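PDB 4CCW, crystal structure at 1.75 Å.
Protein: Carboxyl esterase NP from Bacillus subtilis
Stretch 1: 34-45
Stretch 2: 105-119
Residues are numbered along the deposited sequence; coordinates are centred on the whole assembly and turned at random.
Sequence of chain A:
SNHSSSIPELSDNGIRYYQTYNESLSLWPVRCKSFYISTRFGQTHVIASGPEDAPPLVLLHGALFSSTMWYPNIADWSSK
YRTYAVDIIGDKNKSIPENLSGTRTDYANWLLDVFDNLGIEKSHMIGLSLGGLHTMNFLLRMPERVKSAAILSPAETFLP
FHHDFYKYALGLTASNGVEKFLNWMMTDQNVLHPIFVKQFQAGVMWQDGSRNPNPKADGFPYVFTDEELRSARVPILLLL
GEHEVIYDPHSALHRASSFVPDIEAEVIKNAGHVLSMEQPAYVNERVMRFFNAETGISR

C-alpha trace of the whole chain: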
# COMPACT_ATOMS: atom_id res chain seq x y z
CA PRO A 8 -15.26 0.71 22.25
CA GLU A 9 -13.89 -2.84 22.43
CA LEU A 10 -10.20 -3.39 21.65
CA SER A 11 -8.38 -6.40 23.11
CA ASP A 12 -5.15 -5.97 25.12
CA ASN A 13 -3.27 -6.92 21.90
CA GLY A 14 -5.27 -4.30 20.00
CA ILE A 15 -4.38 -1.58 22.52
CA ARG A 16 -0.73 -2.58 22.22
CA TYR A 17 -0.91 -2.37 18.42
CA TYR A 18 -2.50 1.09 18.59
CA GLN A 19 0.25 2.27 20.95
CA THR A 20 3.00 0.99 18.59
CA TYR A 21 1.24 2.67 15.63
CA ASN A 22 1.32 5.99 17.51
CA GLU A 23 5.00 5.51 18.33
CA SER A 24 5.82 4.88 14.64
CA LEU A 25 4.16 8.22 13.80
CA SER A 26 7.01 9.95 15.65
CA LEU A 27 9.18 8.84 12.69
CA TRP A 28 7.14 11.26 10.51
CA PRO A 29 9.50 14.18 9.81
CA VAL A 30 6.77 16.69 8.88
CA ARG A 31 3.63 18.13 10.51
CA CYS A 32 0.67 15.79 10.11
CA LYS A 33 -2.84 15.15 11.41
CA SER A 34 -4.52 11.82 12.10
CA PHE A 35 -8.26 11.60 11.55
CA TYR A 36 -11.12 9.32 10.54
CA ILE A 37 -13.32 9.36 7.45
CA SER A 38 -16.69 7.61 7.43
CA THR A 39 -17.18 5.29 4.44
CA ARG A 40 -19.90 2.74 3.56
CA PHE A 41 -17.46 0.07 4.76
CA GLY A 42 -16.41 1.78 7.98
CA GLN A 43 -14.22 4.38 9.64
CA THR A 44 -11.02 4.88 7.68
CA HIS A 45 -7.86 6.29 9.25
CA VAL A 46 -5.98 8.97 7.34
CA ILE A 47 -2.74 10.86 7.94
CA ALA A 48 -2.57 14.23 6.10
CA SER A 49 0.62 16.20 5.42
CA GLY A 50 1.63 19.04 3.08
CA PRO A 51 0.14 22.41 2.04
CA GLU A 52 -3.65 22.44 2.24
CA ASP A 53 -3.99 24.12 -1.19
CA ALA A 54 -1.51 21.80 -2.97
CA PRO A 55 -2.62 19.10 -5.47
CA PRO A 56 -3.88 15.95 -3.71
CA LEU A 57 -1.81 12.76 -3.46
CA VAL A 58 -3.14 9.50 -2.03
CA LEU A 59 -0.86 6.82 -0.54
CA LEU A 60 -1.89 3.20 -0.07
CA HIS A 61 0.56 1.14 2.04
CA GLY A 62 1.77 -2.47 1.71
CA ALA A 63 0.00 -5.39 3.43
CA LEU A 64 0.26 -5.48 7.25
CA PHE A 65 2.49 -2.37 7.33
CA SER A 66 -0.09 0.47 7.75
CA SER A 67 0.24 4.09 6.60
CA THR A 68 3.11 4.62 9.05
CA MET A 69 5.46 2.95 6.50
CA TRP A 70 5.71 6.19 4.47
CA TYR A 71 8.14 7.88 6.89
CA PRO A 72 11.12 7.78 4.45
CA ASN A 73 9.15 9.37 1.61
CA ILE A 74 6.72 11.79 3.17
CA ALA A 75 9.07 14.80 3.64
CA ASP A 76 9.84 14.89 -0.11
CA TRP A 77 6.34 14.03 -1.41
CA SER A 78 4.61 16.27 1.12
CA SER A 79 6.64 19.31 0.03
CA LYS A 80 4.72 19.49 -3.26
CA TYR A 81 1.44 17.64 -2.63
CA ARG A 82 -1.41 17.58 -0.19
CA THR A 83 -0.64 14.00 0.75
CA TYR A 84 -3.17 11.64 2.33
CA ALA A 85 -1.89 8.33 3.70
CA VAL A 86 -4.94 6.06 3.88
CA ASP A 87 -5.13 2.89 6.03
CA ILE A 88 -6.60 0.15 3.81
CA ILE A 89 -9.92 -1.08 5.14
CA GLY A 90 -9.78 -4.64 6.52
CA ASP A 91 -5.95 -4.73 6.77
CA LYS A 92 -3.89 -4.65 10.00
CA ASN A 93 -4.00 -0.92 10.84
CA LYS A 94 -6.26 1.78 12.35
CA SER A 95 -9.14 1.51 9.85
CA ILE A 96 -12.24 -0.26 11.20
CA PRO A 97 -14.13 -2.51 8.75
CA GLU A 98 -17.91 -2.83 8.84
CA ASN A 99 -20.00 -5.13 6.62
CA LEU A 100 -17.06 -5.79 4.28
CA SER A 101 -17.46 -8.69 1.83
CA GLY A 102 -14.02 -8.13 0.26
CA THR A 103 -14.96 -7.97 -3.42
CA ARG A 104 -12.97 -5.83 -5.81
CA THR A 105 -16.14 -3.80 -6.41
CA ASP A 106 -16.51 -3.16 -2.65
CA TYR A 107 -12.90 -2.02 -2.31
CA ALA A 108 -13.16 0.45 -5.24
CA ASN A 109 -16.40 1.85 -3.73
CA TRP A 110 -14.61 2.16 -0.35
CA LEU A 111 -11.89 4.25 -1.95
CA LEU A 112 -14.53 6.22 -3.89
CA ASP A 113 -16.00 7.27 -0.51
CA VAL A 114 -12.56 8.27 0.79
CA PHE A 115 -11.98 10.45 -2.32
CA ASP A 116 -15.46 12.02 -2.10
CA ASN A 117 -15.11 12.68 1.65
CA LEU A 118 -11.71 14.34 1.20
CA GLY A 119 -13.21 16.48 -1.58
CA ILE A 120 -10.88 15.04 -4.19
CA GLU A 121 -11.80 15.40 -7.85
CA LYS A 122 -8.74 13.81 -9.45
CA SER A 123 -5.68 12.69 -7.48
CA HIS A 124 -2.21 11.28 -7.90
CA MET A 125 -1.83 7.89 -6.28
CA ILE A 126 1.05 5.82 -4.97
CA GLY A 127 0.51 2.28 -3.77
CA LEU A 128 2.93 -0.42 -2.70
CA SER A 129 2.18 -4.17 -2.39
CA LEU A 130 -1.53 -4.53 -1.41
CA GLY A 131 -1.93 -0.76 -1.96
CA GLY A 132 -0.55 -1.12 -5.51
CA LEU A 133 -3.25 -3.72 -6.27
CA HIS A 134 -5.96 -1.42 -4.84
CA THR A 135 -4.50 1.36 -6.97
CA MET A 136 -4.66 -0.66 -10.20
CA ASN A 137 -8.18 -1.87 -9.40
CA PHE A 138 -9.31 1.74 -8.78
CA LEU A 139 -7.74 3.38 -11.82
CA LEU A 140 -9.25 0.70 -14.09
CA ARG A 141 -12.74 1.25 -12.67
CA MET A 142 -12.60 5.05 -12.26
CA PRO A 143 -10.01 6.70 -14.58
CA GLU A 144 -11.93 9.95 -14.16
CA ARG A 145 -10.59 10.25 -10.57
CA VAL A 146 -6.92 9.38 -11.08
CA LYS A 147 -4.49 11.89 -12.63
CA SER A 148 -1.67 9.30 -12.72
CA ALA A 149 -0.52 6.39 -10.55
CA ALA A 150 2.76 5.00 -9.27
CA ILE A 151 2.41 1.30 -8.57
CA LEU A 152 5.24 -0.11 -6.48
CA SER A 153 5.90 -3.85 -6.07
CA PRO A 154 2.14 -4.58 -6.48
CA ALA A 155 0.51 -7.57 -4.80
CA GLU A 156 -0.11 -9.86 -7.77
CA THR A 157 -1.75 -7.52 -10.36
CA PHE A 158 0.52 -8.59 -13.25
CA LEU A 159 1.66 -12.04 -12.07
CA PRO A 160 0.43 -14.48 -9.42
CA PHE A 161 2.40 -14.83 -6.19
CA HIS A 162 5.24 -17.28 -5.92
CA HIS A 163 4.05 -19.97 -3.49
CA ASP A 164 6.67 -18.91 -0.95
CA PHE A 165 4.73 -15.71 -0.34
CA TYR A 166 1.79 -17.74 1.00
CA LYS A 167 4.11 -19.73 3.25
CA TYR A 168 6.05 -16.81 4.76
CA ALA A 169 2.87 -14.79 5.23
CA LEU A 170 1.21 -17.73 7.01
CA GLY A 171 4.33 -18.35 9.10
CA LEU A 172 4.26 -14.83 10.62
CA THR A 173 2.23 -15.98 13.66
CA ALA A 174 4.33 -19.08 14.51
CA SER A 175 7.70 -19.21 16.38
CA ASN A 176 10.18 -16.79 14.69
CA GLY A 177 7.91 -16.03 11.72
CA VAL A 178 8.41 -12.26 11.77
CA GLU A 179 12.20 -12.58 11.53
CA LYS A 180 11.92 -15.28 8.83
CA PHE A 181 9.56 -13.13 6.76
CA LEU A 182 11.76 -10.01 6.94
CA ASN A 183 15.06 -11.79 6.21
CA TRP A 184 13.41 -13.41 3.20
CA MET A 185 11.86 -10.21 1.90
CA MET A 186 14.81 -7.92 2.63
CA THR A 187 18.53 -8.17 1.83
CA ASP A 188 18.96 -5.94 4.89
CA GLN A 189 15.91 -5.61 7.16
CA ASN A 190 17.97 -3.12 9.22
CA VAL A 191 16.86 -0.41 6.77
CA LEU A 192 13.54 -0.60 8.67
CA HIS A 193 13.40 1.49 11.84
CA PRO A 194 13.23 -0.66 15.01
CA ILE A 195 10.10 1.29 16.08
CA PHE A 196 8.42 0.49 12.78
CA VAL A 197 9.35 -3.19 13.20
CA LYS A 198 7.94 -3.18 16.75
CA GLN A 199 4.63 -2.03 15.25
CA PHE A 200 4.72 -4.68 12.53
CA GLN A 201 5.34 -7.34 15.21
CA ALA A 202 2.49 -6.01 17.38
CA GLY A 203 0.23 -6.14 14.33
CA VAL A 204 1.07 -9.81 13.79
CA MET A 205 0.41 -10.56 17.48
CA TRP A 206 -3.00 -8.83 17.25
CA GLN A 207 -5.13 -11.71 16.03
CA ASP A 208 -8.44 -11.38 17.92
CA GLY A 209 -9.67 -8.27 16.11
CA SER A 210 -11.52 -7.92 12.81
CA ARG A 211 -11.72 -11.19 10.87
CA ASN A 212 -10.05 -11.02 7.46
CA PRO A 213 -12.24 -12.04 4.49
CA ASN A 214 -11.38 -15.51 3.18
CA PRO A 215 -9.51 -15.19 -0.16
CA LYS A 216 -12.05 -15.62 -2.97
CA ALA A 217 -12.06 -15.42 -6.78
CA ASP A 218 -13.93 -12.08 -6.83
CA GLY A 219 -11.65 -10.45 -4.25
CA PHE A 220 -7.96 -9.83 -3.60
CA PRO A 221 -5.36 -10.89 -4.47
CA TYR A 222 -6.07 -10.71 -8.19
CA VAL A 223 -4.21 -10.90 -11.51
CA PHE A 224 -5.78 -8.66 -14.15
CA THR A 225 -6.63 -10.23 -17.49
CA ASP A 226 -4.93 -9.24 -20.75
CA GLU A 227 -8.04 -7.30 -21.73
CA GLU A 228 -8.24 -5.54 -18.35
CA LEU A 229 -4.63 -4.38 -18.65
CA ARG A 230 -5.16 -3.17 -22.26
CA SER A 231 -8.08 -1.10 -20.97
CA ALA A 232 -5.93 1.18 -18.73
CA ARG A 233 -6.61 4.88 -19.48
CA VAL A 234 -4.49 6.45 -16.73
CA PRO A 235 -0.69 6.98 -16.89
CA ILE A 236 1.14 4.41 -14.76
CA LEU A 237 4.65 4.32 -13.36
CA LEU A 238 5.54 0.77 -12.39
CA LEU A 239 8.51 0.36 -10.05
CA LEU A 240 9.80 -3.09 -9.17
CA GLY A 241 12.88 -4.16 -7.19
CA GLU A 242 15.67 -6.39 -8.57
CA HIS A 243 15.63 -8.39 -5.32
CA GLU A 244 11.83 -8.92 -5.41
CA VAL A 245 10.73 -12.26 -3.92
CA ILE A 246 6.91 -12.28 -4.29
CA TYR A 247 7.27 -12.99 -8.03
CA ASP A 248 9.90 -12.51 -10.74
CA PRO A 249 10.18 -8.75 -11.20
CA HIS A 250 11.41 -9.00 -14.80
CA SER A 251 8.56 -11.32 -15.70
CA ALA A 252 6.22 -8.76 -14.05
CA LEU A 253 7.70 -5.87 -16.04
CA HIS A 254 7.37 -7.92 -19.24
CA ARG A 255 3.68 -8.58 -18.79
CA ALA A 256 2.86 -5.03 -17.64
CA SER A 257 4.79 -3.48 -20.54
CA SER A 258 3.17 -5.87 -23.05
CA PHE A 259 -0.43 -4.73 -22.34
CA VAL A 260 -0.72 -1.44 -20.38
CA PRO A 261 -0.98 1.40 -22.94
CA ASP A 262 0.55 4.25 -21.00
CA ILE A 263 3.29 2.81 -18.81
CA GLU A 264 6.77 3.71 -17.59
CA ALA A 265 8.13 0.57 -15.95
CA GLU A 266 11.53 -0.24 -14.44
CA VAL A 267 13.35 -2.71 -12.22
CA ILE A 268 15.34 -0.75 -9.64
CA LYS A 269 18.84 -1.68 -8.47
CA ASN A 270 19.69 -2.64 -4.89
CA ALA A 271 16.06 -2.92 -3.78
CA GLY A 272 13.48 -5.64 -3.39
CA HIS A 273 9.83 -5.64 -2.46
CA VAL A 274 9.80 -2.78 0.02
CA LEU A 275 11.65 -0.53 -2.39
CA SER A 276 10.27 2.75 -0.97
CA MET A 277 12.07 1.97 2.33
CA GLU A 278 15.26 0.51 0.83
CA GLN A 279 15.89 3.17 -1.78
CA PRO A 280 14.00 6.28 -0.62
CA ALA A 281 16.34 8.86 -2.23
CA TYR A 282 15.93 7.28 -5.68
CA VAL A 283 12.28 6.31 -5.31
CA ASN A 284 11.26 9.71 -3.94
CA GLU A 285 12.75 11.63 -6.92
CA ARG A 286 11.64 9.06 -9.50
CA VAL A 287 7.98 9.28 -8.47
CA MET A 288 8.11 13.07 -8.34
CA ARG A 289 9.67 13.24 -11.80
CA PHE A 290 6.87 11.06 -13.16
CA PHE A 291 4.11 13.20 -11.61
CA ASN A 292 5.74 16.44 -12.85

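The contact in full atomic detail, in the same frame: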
# COMPACT_ATOMS: atom_id res chain seq x y z
N SER A 34 -3.80 13.09 12.18
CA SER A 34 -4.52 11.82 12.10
C SER A 34 -6.00 12.08 12.28
O SER A 34 -6.39 12.86 13.15
CB SER A 34 -4.03 10.87 13.18
OG SER A 34 -2.71 10.44 12.92
N PHE A 35 -6.82 11.45 11.46
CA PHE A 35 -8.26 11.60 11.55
C PHE A 35 -8.99 10.44 10.89
O PHE A 35 -8.38 9.62 10.19
CB PHE A 35 -8.72 12.95 10.98
CG PHE A 35 -8.47 13.12 9.50
CD1 PHE A 35 -7.22 13.51 9.03
CD2 PHE A 35 -9.49 12.90 8.59
CE1 PHE A 35 -6.99 13.68 7.67
CE2 PHE A 35 -9.26 13.06 7.23
CZ PHE A 35 -8.01 13.45 6.77
N TYR A 36 -10.30 10.38 11.11
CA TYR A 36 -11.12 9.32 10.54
C TYR A 36 -12.12 9.87 9.52
O TYR A 36 -12.66 10.97 9.67
CB TYR A 36 -11.84 8.54 11.65
CG TYR A 36 -10.93 7.62 12.44
CD1 TYR A 36 -10.69 6.31 12.03
CD2 TYR A 36 -10.30 8.07 13.61
CE1 TYR A 36 -9.87 5.46 12.75
CE2 TYR A 36 -9.47 7.22 14.34
CZ TYR A 36 -9.26 5.92 13.91
OH TYR A 36 -8.43 5.07 14.62
N ILE A 37 -12.34 9.07 8.49
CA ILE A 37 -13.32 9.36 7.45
C ILE A 37 -14.34 8.23 7.43
O ILE A 37 -13.97 7.06 7.37
CB ILE A 37 -12.63 9.47 6.07
CG1 ILE A 37 -12.01 10.86 5.90
CG2 ILE A 37 -13.61 9.20 4.93
CD1 ILE A 37 -10.95 10.90 4.83
N SER A 38 -15.61 8.59 7.50
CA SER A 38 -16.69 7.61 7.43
C SER A 38 -16.89 7.16 5.98
O SER A 38 -16.99 7.99 5.08
CB SER A 38 -17.98 8.21 7.99
OG SER A 38 -19.02 7.25 7.98
N THR A 39 -16.91 5.85 5.77
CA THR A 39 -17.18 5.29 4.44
C THR A 39 -18.26 4.23 4.61
O THR A 39 -18.59 3.87 5.74
CB THR A 39 -15.94 4.60 3.81
OG1 THR A 39 -15.68 3.36 4.48
CG2 THR A 39 -14.70 5.50 3.85
N ARG A 40 -18.81 3.73 3.50
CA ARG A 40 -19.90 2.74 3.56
C ARG A 40 -19.40 1.42 4.13
O ARG A 40 -20.20 0.55 4.51
CB ARG A 40 -20.55 2.54 2.18
CG ARG A 40 -19.72 1.72 1.19
CD ARG A 40 -20.31 1.73 -0.21
NE ARG A 40 -19.97 2.96 -0.93
CZ ARG A 40 -20.39 3.24 -2.16
NH1 ARG A 40 -21.18 2.39 -2.82
NH2 ARG A 40 -20.03 4.38 -2.73
N PHE A 41 -18.08 1.26 4.17
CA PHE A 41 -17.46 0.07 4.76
C PHE A 41 -16.66 0.36 6.03
O PHE A 41 -15.86 -0.47 6.46
CB PHE A 41 -16.64 -0.70 3.72
CG PHE A 41 -17.46 -1.21 2.57
CD1 PHE A 41 -18.49 -2.13 2.77
CD2 PHE A 41 -17.22 -0.76 1.28
CE1 PHE A 41 -19.25 -2.59 1.71
CE2 PHE A 41 -17.98 -1.21 0.21
CZ PHE A 41 -18.99 -2.13 0.43
N GLY A 42 -16.91 1.52 6.63
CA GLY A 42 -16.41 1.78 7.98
C GLY A 42 -15.45 2.93 8.10
O GLY A 42 -15.05 3.54 7.10
N GLN A 43 -15.08 3.23 9.34
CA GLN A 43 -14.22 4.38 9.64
C GLN A 43 -12.79 4.13 9.19
O GLN A 43 -12.15 3.15 9.61
CB GLN A 43 -14.26 4.72 11.14
CG GLN A 43 -15.65 5.04 11.67
CD GLN A 43 -16.15 6.42 11.28
OE1 GLN A 43 -15.39 7.26 10.81
NE2 GLN A 43 -17.43 6.66 11.50
N THR A 44 -12.29 5.04 8.36
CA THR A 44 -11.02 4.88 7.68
C THR A 44 -10.02 5.92 8.18
O THR A 44 -10.28 7.12 8.15
CB THR A 44 -11.23 5.03 6.16
OG1 THR A 44 -12.11 3.99 5.72
CG2 THR A 44 -9.93 4.92 5.39
N HIS A 45 -8.88 5.43 8.66
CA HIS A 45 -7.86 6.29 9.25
C HIS A 45 -7.00 6.91 8.18
O HIS A 45 -6.59 6.24 7.22
CB HIS A 45 -7.04 5.48 10.25
CG HIS A 45 -6.12 6.33 11.10
ND1 HIS A 45 -4.81 6.48 10.81
CD2 HIS A 45 -6.36 7.08 12.24
CE1 HIS A 45 -4.25 7.30 11.73
NE2 HIS A 45 -5.20 7.66 12.60
N THR A 105 -15.17 -4.89 -6.30
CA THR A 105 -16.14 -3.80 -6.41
C THR A 105 -16.26 -3.03 -5.09
O THR A 105 -16.18 -1.80 -5.08
CB THR A 105 -17.51 -4.34 -6.86
OG1 THR A 105 -17.38 -4.90 -8.18
CG2 THR A 105 -18.55 -3.23 -6.91
N ASP A 106 -16.41 -3.76 -3.98
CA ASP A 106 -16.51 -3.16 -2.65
C ASP A 106 -15.31 -2.27 -2.35
O ASP A 106 -15.48 -1.13 -1.92
CB ASP A 106 -16.61 -4.24 -1.56
CG ASP A 106 -17.97 -4.93 -1.54
OD1 ASP A 106 -18.97 -4.33 -1.99
OD2 ASP A 106 -18.04 -6.08 -1.08
N TYR A 107 -14.11 -2.78 -2.57
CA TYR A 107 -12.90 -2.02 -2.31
C TYR A 107 -12.79 -0.73 -3.14
O TYR A 107 -12.37 0.30 -2.62
CB TYR A 107 -11.65 -2.90 -2.47
CG TYR A 107 -11.43 -3.90 -1.33
CD1 TYR A 107 -11.31 -3.47 -0.00
CD2 TYR A 107 -11.27 -5.26 -1.59
CE1 TYR A 107 -11.07 -4.38 1.03
CE2 TYR A 107 -11.03 -6.18 -0.57
CZ TYR A 107 -10.93 -5.73 0.73
OH TYR A 107 -10.69 -6.65 1.74
N ALA A 108 -13.16 -0.77 -4.42
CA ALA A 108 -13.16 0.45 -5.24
C ALA A 108 -14.18 1.47 -4.72
O ALA A 108 -13.90 2.67 -4.69
CB ALA A 108 -13.41 0.14 -6.71
N ASN A 109 -15.36 1.00 -4.32
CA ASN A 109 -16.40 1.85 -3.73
C ASN A 109 -15.97 2.43 -2.37
O ASN A 109 -16.36 3.53 -2.01
CB ASN A 109 -17.73 1.10 -3.57
CG ASN A 109 -18.47 0.93 -4.89
OD1 ASN A 109 -18.26 1.68 -5.85
ND2 ASN A 109 -19.37 -0.06 -4.94
N TRP A 110 -15.17 1.67 -1.62
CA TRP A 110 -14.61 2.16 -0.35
C TRP A 110 -13.72 3.35 -0.64
O TRP A 110 -13.87 4.42 -0.04
CB TRP A 110 -13.83 1.04 0.38
CG TRP A 110 -12.84 1.57 1.39
CD1 TRP A 110 -13.11 2.15 2.62
CD2 TRP A 110 -11.38 1.65 1.25
NE1 TRP A 110 -11.96 2.55 3.25
CE2 TRP A 110 -10.88 2.28 2.48
CE3 TRP A 110 -10.46 1.25 0.28
CZ2 TRP A 110 -9.52 2.50 2.69
CZ3 TRP A 110 -9.10 1.48 0.50
CH2 TRP A 110 -8.64 2.09 1.68
N LEU A 111 -12.82 3.19 -1.59
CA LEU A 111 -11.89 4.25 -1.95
C LEU A 111 -12.60 5.45 -2.58
O LEU A 111 -12.20 6.60 -2.37
CB LEU A 111 -10.78 3.70 -2.85
CG LEU A 111 -9.50 4.53 -3.05
CD1 LEU A 111 -8.91 5.04 -1.73
CD2 LEU A 111 -8.48 3.69 -3.80
N LEU A 112 -13.65 5.17 -3.36
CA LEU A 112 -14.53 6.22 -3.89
C LEU A 112 -14.99 7.14 -2.75
O LEU A 112 -14.80 8.36 -2.82
CB LEU A 112 -15.74 5.62 -4.62
CG LEU A 112 -16.86 6.57 -5.10
CD1 LEU A 112 -16.34 7.59 -6.10
CD2 LEU A 112 -18.03 5.81 -5.69
N ASP A 113 -15.57 6.54 -1.71
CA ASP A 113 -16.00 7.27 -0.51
C ASP A 113 -14.90 8.12 0.11
O ASP A 113 -15.12 9.27 0.48
CB ASP A 113 -16.53 6.30 0.55
CG ASP A 113 -17.82 5.61 0.15
OD1 ASP A 113 -18.44 5.99 -0.87
OD2 ASP A 113 -18.22 4.69 0.88
N VAL A 114 -13.72 7.54 0.27
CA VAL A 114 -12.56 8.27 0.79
C VAL A 114 -12.28 9.52 -0.06
O VAL A 114 -12.16 10.63 0.47
CB VAL A 114 -11.31 7.37 0.83
CG1 VAL A 114 -10.08 8.18 1.19
CG2 VAL A 114 -11.51 6.22 1.80
N PHE A 115 -12.19 9.34 -1.38
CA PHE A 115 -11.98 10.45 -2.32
C PHE A 115 -13.07 11.51 -2.15
O PHE A 115 -12.76 12.68 -1.95
CB PHE A 115 -11.99 9.93 -3.76
CG PHE A 115 -10.64 9.49 -4.29
CD1 PHE A 115 -9.90 8.50 -3.65
CD2 PHE A 115 -10.15 10.03 -5.47
CE1 PHE A 115 -8.66 8.09 -4.15
CE2 PHE A 115 -8.91 9.62 -5.99
CZ PHE A 115 -8.18 8.64 -5.33
N ASP A 116 -14.33 11.09 -2.22
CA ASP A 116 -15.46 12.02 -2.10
C ASP A 116 -15.43 12.80 -0.78
O ASP A 116 -15.65 14.02 -0.76
CB ASP A 116 -16.80 11.28 -2.26
CG ASP A 116 -17.03 10.74 -3.66
OD1 ASP A 116 -16.33 11.16 -4.62
OD2 ASP A 116 -17.93 9.89 -3.82
N ASN A 117 -15.15 12.09 0.31
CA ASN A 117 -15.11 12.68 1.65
C ASN A 117 -13.93 13.60 1.93
O ASN A 117 -13.99 14.43 2.84
CB ASN A 117 -15.21 11.57 2.70
CG ASN A 117 -16.52 10.82 2.62
OD1 ASN A 117 -17.38 11.13 1.79
ND2 ASN A 117 -16.69 9.83 3.48
N LEU A 118 -12.86 13.44 1.15
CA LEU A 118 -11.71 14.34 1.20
C LEU A 118 -11.87 15.48 0.20
O LEU A 118 -11.04 16.40 0.16
CB LEU A 118 -10.42 13.56 0.92
CG LEU A 118 -9.88 12.70 2.07
CD1 LEU A 118 -8.83 11.71 1.58
CD2 LEU A 118 -9.34 13.57 3.19
N GLY A 119 -12.92 15.42 -0.61
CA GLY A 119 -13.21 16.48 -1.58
C GLY A 119 -12.30 16.43 -2.78
O GLY A 119 -12.09 17.44 -3.46

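A β-hairpin lies across one side of an α-helix in Bacillus subtilis carboxyl esterase NP. The strand that begins stretch 1 runs obliquely to helix 105-118, their N-to-C directions 126° apart and their axes 7.9 Å apart at closest approach, and together the two stretches bury 690 Å². The hairpin reverses through a type I turn from Thr39 to Gly42, closed by Gly42 N to Thr39 O (3.0 Å) and Thr39 N to Gly42 O (3.3 Å); the next pair of the ladder is Ile37 and Thr44, bonded in both directions (Ile37 N to Thr44 O 2.9 Å, Thr44 N to Ile37 O 2.8 Å). Alternation along the first strand sends Phe35, Ile37 and Thr39 toward the helix, while Ser34 and Tyr36 stay out of reach.

At the helix C-terminus, Leu118 is the bump. Ile37 CD1 presses against Leu118 CG at 3.5 Å, and the edge of the Phe35 ring meets the same side chain, CZ to Leu118 CD2 at 3.8 Å. The other branch of Ile37 lies along the helix surface, with CG2 3.5 Å from Asn117 ND2 and 4.4 Å from Val114 CA. Farther along, the methyls of Thr39 and Thr44 both converge on Val114: its CG2 is 3.9 Å from Thr39 CG2 and 4.1 Å from Thr44 CG2.

Trp110 leaves the helix sideways, but its indole end swings back to the hairpin. Its NE1 donates to Thr44 OG1 at 2.9 Å and 169°, an almost linear bond that satisfies the buried indole nitrogen. Thr39 OG1 also sits at the indole edge, 3.4 Å from Trp110 CD1, while donating to Gly42 O (2.7 Å) and accepting from Phe41 N (3.2 Å), so it braces the turn from within.

The tip of the turn is clamped by Asp113, which points toward the hairpin. Its OD2 accepts from Arg40 N (2.9 Å) and Arg40 NE (3.1 Å), and its OD1 from Arg40 NH2 (2.9 Å). The carboxylate thus meets the guanidinium edge-on in a two-pronged salt bridge and also holds the turn backbone. Arg40 starts out sideways and curls back to make this contact, laying one face of its guanidinium over Asn109, CZ to CB 3.7 Å.

Phe41 fills the hollow nearer the helix N-terminus. Its ring edge abuts the helix, with CD2 3.9 Å from Trp110 CB and CE2 4.4 Å from Asn109 CB, while CZ reaches to 3.3 Å from Asp106 OD1. Gly42, next in the chain, has backbone angles (118°/175°) that would jam a CB against the preceding carbonyl oxygen.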